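Local coordinates for kelch domain-containing protein (Colletotrichum graminicola M1.001, PDB 5C86), which probably oxidises alcohols to aldehydes as a copper-dependent AA5 oxidase of the galactose oxidase family, at residues 29-41 with 352-364. Numbering follows the deposited sequence. Where two conformers were deposited one is given.
Sequences LVWSSGWPNRWTT and GLCGANCKENHFD
Arg-38 and Gly-355 bring the two backbones to 4.4 Å between their CA atoms, where a hydrogen bond joins the two segments: Gly-355 N reaches Asn-37 O at 3.0 Å. Both segments are irregular here, 29-41 having left its strand at Ser-32 and 352-364 folding through a type II turn at Gly-355 to Cys-358 and a type I turn at Cys-358 to Asn-361. The phi of 125° and psi of 168° of Gly-355 are backbone angles that call for glycine, and CB of Arg-38 lies against its CA.

Leu-353 buries the most surface against 29-41. With CG anti to the backbone N (chi1 -158°), it sends CD1 against the peptide between Asn-37 and Arg-38, 3.4 Å from Arg-38 N, and on to CB of Ser-32, while CD2 meets CD1 of Trp-39. The Trp-39 indole presents its edge to the carbonyl of Leu-353, with CD1 3.0 Å from Leu-353 O, and stacks on Phe-72.

In this Kelch beta-propeller, 352-364 connects neighbouring antiparallel strands of one blade, 346-350 and 364-369, and the contact borders the copper site: Leu-353 packs near His-335 and Trp-39 near Tyr-120, both copper ligands in the metal-bound protein. Gly-352 O also accepts a hydrogen bond from His-335 ND1.

Behind the joining bond, the Asn-361 amide braces the loop from within. Its OD1 takes Cys-354 N at 2.9 Å on a lone pair, and its ND2 gives a hydrogen bond to Gly-355 O. Farther out, CB of Asn-37 sits at the edge of the Phe-363 ring, 3.9 Å from CZ. In the conformer given, one of two, Arg-38 NH1 donates to Asn-37 OD1 and the guanidinium carries Trp-35 CD1 over one face; Asn-37 ND2 donates to a water.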
loop_
_atom_site.group_PDB
_atom_site.type_symbol
_atom_site.label_atom_id
_atom_site.label_comp_id
_atom_site.label_asym_id
_atom_site.label_seq_id
_atom_site.Cartn_x
_atom_site.Cartn_y
_atom_site.Cartn_z
ATOM N N LEU A 29 -1.501 -12.306 4.605
ATOM C CA LEU A 29 -2.428 -12.212 5.765
ATOM C C LEU A 29 -3.617 -11.339 5.407
ATOM O O LEU A 29 -3.424 -10.215 4.930
ATOM C CB LEU A 29 -1.771 -11.647 7.013
ATOM C CG LEU A 29 -2.534 -11.530 8.348
ATOM C CD1 LEU A 29 -2.888 -12.897 8.858
ATOM C CD2 LEU A 29 -1.666 -10.846 9.338
ATOM N N VAL A 30 -4.823 -11.850 5.609
ATOM C CA VAL A 30 -6.035 -11.099 5.313
ATOM C C VAL A 30 -6.914 -10.975 6.568
ATOM O O VAL A 30 -6.903 -11.891 7.426
ATOM C CB VAL A 30 -6.797 -11.668 4.139
ATOM C CG1 VAL A 30 -5.870 -12.051 3.004
ATOM C CG2 VAL A 30 -7.675 -12.877 4.542
ATOM N N TRP A 31 -7.707 -9.920 6.633
ATOM C CA TRP A 31 -8.694 -9.843 7.717
ATOM C C TRP A 31 -9.914 -9.068 7.287
ATOM O O TRP A 31 -9.904 -8.278 6.364
ATOM C CB TRP A 31 -8.146 -9.277 8.994
ATOM C CG TRP A 31 -7.766 -7.817 9.070
ATOM C CD1 TRP A 31 -8.584 -6.802 9.428
ATOM C CD2 TRP A 31 -6.477 -7.228 8.818
ATOM N NE1 TRP A 31 -7.916 -5.628 9.479
ATOM C CE2 TRP A 31 -6.615 -5.860 9.077
ATOM C CE3 TRP A 31 -5.235 -7.729 8.388
ATOM C CZ2 TRP A 31 -5.562 -4.933 8.947
ATOM C CZ3 TRP A 31 -4.157 -6.806 8.249
ATOM C CH2 TRP A 31 -4.335 -5.434 8.566
ATOM N N SER A 32 -11.046 -9.321 7.983
ATOM C CA SER A 32 -12.361 -8.667 7.704
ATOM C C SER A 32 -12.678 -7.760 8.853
ATOM O O SER A 32 -12.541 -6.535 8.779
ATOM C CB SER A 32 -13.425 -9.709 7.440
ATOM O OG SER A 32 -13.455 -10.730 8.498
ATOM N N SER A 33 -13.125 -8.334 9.991
ATOM C CA SER A 33 -13.712 -7.618 11.115
ATOM C C SER A 33 -13.965 -8.684 12.204
ATOM O O SER A 33 -13.497 -9.835 12.065
ATOM C CB SER A 33 -15.061 -7.022 10.726
ATOM O OG SER A 33 -15.923 -8.037 10.321
ATOM N N GLY A 34 -14.847 -8.313 13.133
ATOM C CA GLY A 34 -15.388 -9.325 14.103
ATOM C C GLY A 34 -16.319 -10.337 13.557
ATOM O O GLY A 34 -16.765 -11.208 14.338
ATOM N N TRP A 35 -16.613 -10.293 12.300
ATOM C CA TRP A 35 -17.291 -11.364 11.574
ATOM C C TRP A 35 -16.571 -11.690 10.293
ATOM O O TRP A 35 -15.863 -10.849 9.707
ATOM C CB TRP A 35 -18.710 -10.972 11.186
ATOM C CG TRP A 35 -19.591 -10.617 12.388
ATOM C CD1 TRP A 35 -20.503 -11.468 13.011
ATOM C CD2 TRP A 35 -19.682 -9.356 13.064
ATOM N NE1 TRP A 35 -21.087 -10.801 14.063
ATOM C CE2 TRP A 35 -20.613 -9.503 14.118
ATOM C CE3 TRP A 35 -19.027 -8.121 12.933
ATOM C CZ2 TRP A 35 -20.910 -8.433 15.014
ATOM C CZ3 TRP A 35 -19.338 -7.048 13.785
ATOM C CH2 TRP A 35 -20.311 -7.213 14.822
ATOM N N PRO A 36 -16.827 -12.849 9.718
ATOM C CA PRO A 36 -16.241 -13.189 8.394
ATOM C C PRO A 36 -16.836 -12.457 7.182
ATOM O O PRO A 36 -16.243 -12.360 6.080
ATOM C CB PRO A 36 -16.544 -14.713 8.273
ATOM C CG PRO A 36 -17.644 -14.916 9.320
ATOM C CD PRO A 36 -17.352 -14.020 10.436
ATOM N N ASN A 37 -18.111 -12.046 7.323
ATOM C CA ASN A 37 -18.939 -11.656 6.237
ATOM C C ASN A 37 -19.774 -10.350 6.465
ATOM O O ASN A 37 -20.625 -10.042 5.643
ATOM C CB ASN A 37 -19.906 -12.796 5.928
ATOM C CG ASN A 37 -20.798 -13.137 7.134
ATOM O OD1 ASN A 37 -20.687 -12.583 8.222
ATOM N ND2 ASN A 37 -21.595 -14.145 6.951
ATOM N N ARG A 38 -19.548 -9.593 7.507
ATOM C CA ARG A 38 -20.323 -8.369 7.654
ATOM C C ARG A 38 -19.521 -7.649 8.709
ATOM O O ARG A 38 -18.517 -8.141 9.036
ATOM C CB ARG A 38 -21.771 -8.727 8.069
ATOM C CG ARG A 38 -21.798 -9.585 9.323
ATOM C CD ARG A 38 -23.125 -10.326 9.376
ATOM N NE ARG A 38 -23.492 -10.918 10.658
ATOM C CZ ARG A 38 -23.328 -12.205 10.937
ATOM N NH1 ARG A 38 -22.734 -12.955 10.039
ATOM N NH2 ARG A 38 -23.718 -12.727 12.118
ATOM N N TRP A 39 -19.946 -6.469 9.160
ATOM C CA TRP A 39 -19.302 -5.505 10.032
ATOM C C TRP A 39 -20.354 -4.647 10.696
ATOM O O TRP A 39 -21.505 -4.624 10.177
ATOM C CB TRP A 39 -18.297 -4.557 9.255
ATOM C CG TRP A 39 -19.065 -3.803 8.223
ATOM C CD1 TRP A 39 -19.344 -4.234 6.995
ATOM C CD2 TRP A 39 -19.646 -2.496 8.355
ATOM N NE1 TRP A 39 -20.117 -3.298 6.315
ATOM C CE2 TRP A 39 -20.338 -2.236 7.140
ATOM C CE3 TRP A 39 -19.688 -1.555 9.367
ATOM C CZ2 TRP A 39 -21.044 -1.040 6.915
ATOM C CZ3 TRP A 39 -20.409 -0.359 9.154
ATOM C CH2 TRP A 39 -21.099 -0.157 7.913
ATOM N N THR A 40 -19.990 -3.981 11.778
ATOM C CA THR A 40 -20.760 -2.854 12.336
ATOM C C THR A 40 -19.882 -1.758 12.719
ATOM O O THR A 40 -18.632 -1.943 12.854
ATOM C CB THR A 40 -21.575 -3.257 13.631
ATOM O OG1 THR A 40 -20.670 -3.565 14.695
ATOM C CG2 THR A 40 -22.513 -4.390 13.298
ATOM N N THR A 41 -20.418 -0.540 12.906
ATOM C CA THR A 41 -19.568 0.578 13.291
ATOM C C THR A 41 -18.870 0.292 14.614
ATOM O O THR A 41 -17.687 0.633 14.820
ATOM C CB THR A 41 -20.364 1.901 13.310
ATOM O OG1 THR A 41 -20.864 2.141 12.002
ATOM C CG2 THR A 41 -19.492 3.046 13.747
ATOM N N GLY A 352 -17.034 -6.129 -0.892
ATOM C CA GLY A 352 -18.289 -6.414 -0.169
ATOM C C GLY A 352 -18.100 -6.281 1.319
ATOM O O GLY A 352 -17.743 -5.204 1.832
ATOM N N LEU A 353 -18.387 -7.368 2.040
ATOM C CA LEU A 353 -18.492 -7.401 3.469
ATOM C C LEU A 353 -19.800 -6.666 3.840
ATOM O O LEU A 353 -19.795 -5.588 4.408
ATOM C CB LEU A 353 -17.273 -6.819 4.289
ATOM C CG LEU A 353 -17.170 -7.331 5.729
ATOM C CD1 LEU A 353 -16.707 -8.795 5.823
ATOM C CD2 LEU A 353 -16.272 -6.495 6.608
ATOM N N CYS A 354 -20.916 -7.274 3.503
ATOM C CA CYS A 354 -22.189 -6.592 3.653
ATOM C C CYS A 354 -23.333 -7.488 4.027
ATOM O O CYS A 354 -24.481 -7.193 3.683
ATOM C CB CYS A 354 -22.473 -5.861 2.366
ATOM S SG CYS A 354 -22.018 -6.738 0.861
ATOM N N GLY A 355 -23.020 -8.557 4.730
ATOM C CA GLY A 355 -24.035 -9.386 5.456
ATOM C C GLY A 355 -23.979 -10.841 5.080
ATOM O O GLY A 355 -23.406 -11.216 4.129
ATOM N N ALA A 356 -24.658 -11.699 5.834
ATOM C CA ALA A 356 -24.800 -13.108 5.433
ATOM C C ALA A 356 -25.596 -13.293 4.114
ATOM O O ALA A 356 -26.647 -12.671 3.858
ATOM C CB ALA A 356 -25.480 -13.907 6.594
ATOM N N ASN A 357 -25.087 -14.135 3.229
ATOM C CA ASN A 357 -25.693 -14.354 1.909
ATOM C C ASN A 357 -25.840 -13.120 1.078
ATOM O O ASN A 357 -26.752 -13.054 0.255
ATOM C CB ASN A 357 -27.113 -15.005 1.999
ATOM C CG ASN A 357 -27.100 -16.381 2.621
ATOM O OD1 ASN A 357 -26.073 -17.058 2.623
ATOM N ND2 ASN A 357 -28.271 -16.817 3.151
ATOM N N CYS A 358 -24.983 -12.122 1.299
ATOM C CA CYS A 358 -24.998 -10.897 0.497
ATOM C C CYS A 358 -24.259 -11.237 -0.804
ATOM O O CYS A 358 -23.113 -11.703 -0.768
ATOM C CB CYS A 358 -24.350 -9.777 1.313
ATOM S SG CYS A 358 -24.286 -8.183 0.501
ATOM N N LYS A 359 -24.902 -11.039 -1.954
ATOM C CA LYS A 359 -24.328 -11.355 -3.213
ATOM C C LYS A 359 -23.091 -10.453 -3.533
ATOM O O LYS A 359 -22.275 -10.876 -4.314
ATOM C CB LYS A 359 -25.382 -11.287 -4.303
ATOM C CG LYS A 359 -25.835 -9.873 -4.666
ATOM C CD LYS A 359 -26.969 -9.884 -5.698
ATOM C CE LYS A 359 -27.227 -8.471 -6.254
ATOM N NZ LYS A 359 -27.762 -7.496 -5.223
ATOM N N GLU A 360 -22.975 -9.275 -2.920
ATOM C CA GLU A 360 -21.771 -8.436 -3.126
ATOM C C GLU A 360 -20.552 -8.945 -2.363
ATOM O O GLU A 360 -19.484 -8.366 -2.552
ATOM C CB GLU A 360 -22.076 -6.970 -2.782
ATOM C CG GLU A 360 -22.960 -6.357 -3.855
ATOM C CD GLU A 360 -24.441 -6.711 -3.696
ATOM O OE1 GLU A 360 -24.872 -6.889 -2.522
ATOM O OE2 GLU A 360 -25.151 -6.781 -4.734
ATOM N N ASN A 361 -20.645 -9.926 -1.463
ATOM C CA ASN A 361 -19.483 -10.437 -0.780
ATOM C C ASN A 361 -18.656 -11.278 -1.730
ATOM O O ASN A 361 -19.144 -12.218 -2.414
ATOM C CB ASN A 361 -19.865 -11.379 0.318
ATOM C CG ASN A 361 -20.394 -10.726 1.495
ATOM O OD1 ASN A 361 -20.065 -9.573 1.884
ATOM N ND2 ASN A 361 -21.192 -11.516 2.218
ATOM N N HIS A 362 -17.364 -10.921 -1.845
ATOM C CA HIS A 362 -16.457 -11.735 -2.642
ATOM C C HIS A 362 -15.331 -12.243 -1.771
ATOM O O HIS A 362 -14.434 -11.472 -1.336
ATOM C CB HIS A 362 -15.966 -10.872 -3.798
ATOM C CG HIS A 362 -17.069 -10.352 -4.643
ATOM N ND1 HIS A 362 -17.959 -11.197 -5.278
ATOM C CD2 HIS A 362 -17.487 -9.087 -4.918
ATOM C CE1 HIS A 362 -18.870 -10.481 -5.906
ATOM N NE2 HIS A 362 -18.594 -9.206 -5.726
ATOM N N PHE A 363 -15.346 -13.541 -1.446
ATOM C CA PHE A 363 -14.351 -14.125 -0.508
ATOM C C PHE A 363 -13.058 -14.484 -1.264
ATOM O O PHE A 363 -12.153 -15.028 -0.718
ATOM C CB PHE A 363 -14.906 -15.361 0.253
ATOM C CG PHE A 363 -16.043 -15.057 1.204
ATOM C CD1 PHE A 363 -17.348 -14.933 0.699
ATOM C CD2 PHE A 363 -15.824 -14.911 2.551
ATOM C CE1 PHE A 363 -18.401 -14.659 1.583
ATOM C CE2 PHE A 363 -16.858 -14.640 3.426
ATOM C CZ PHE A 363 -18.140 -14.515 2.889
ATOM N N ASP A 364 -13.080 -14.277 -2.545
ATOM C CA ASP A 364 -12.088 -14.810 -3.410
ATOM C C ASP A 364 -11.164 -13.687 -3.978
ATOM O O ASP A 364 -11.362 -12.499 -3.775
ATOM C CB ASP A 364 -12.738 -15.565 -4.517
ATOM C CG ASP A 364 -13.436 -14.648 -5.519
ATOM O OD1 ASP A 364 -14.007 -13.623 -5.117
ATOM O OD2 ASP A 364 -13.316 -14.904 -6.737
HETATM O O HOH W 1 -21.927 -15.322 4.053
#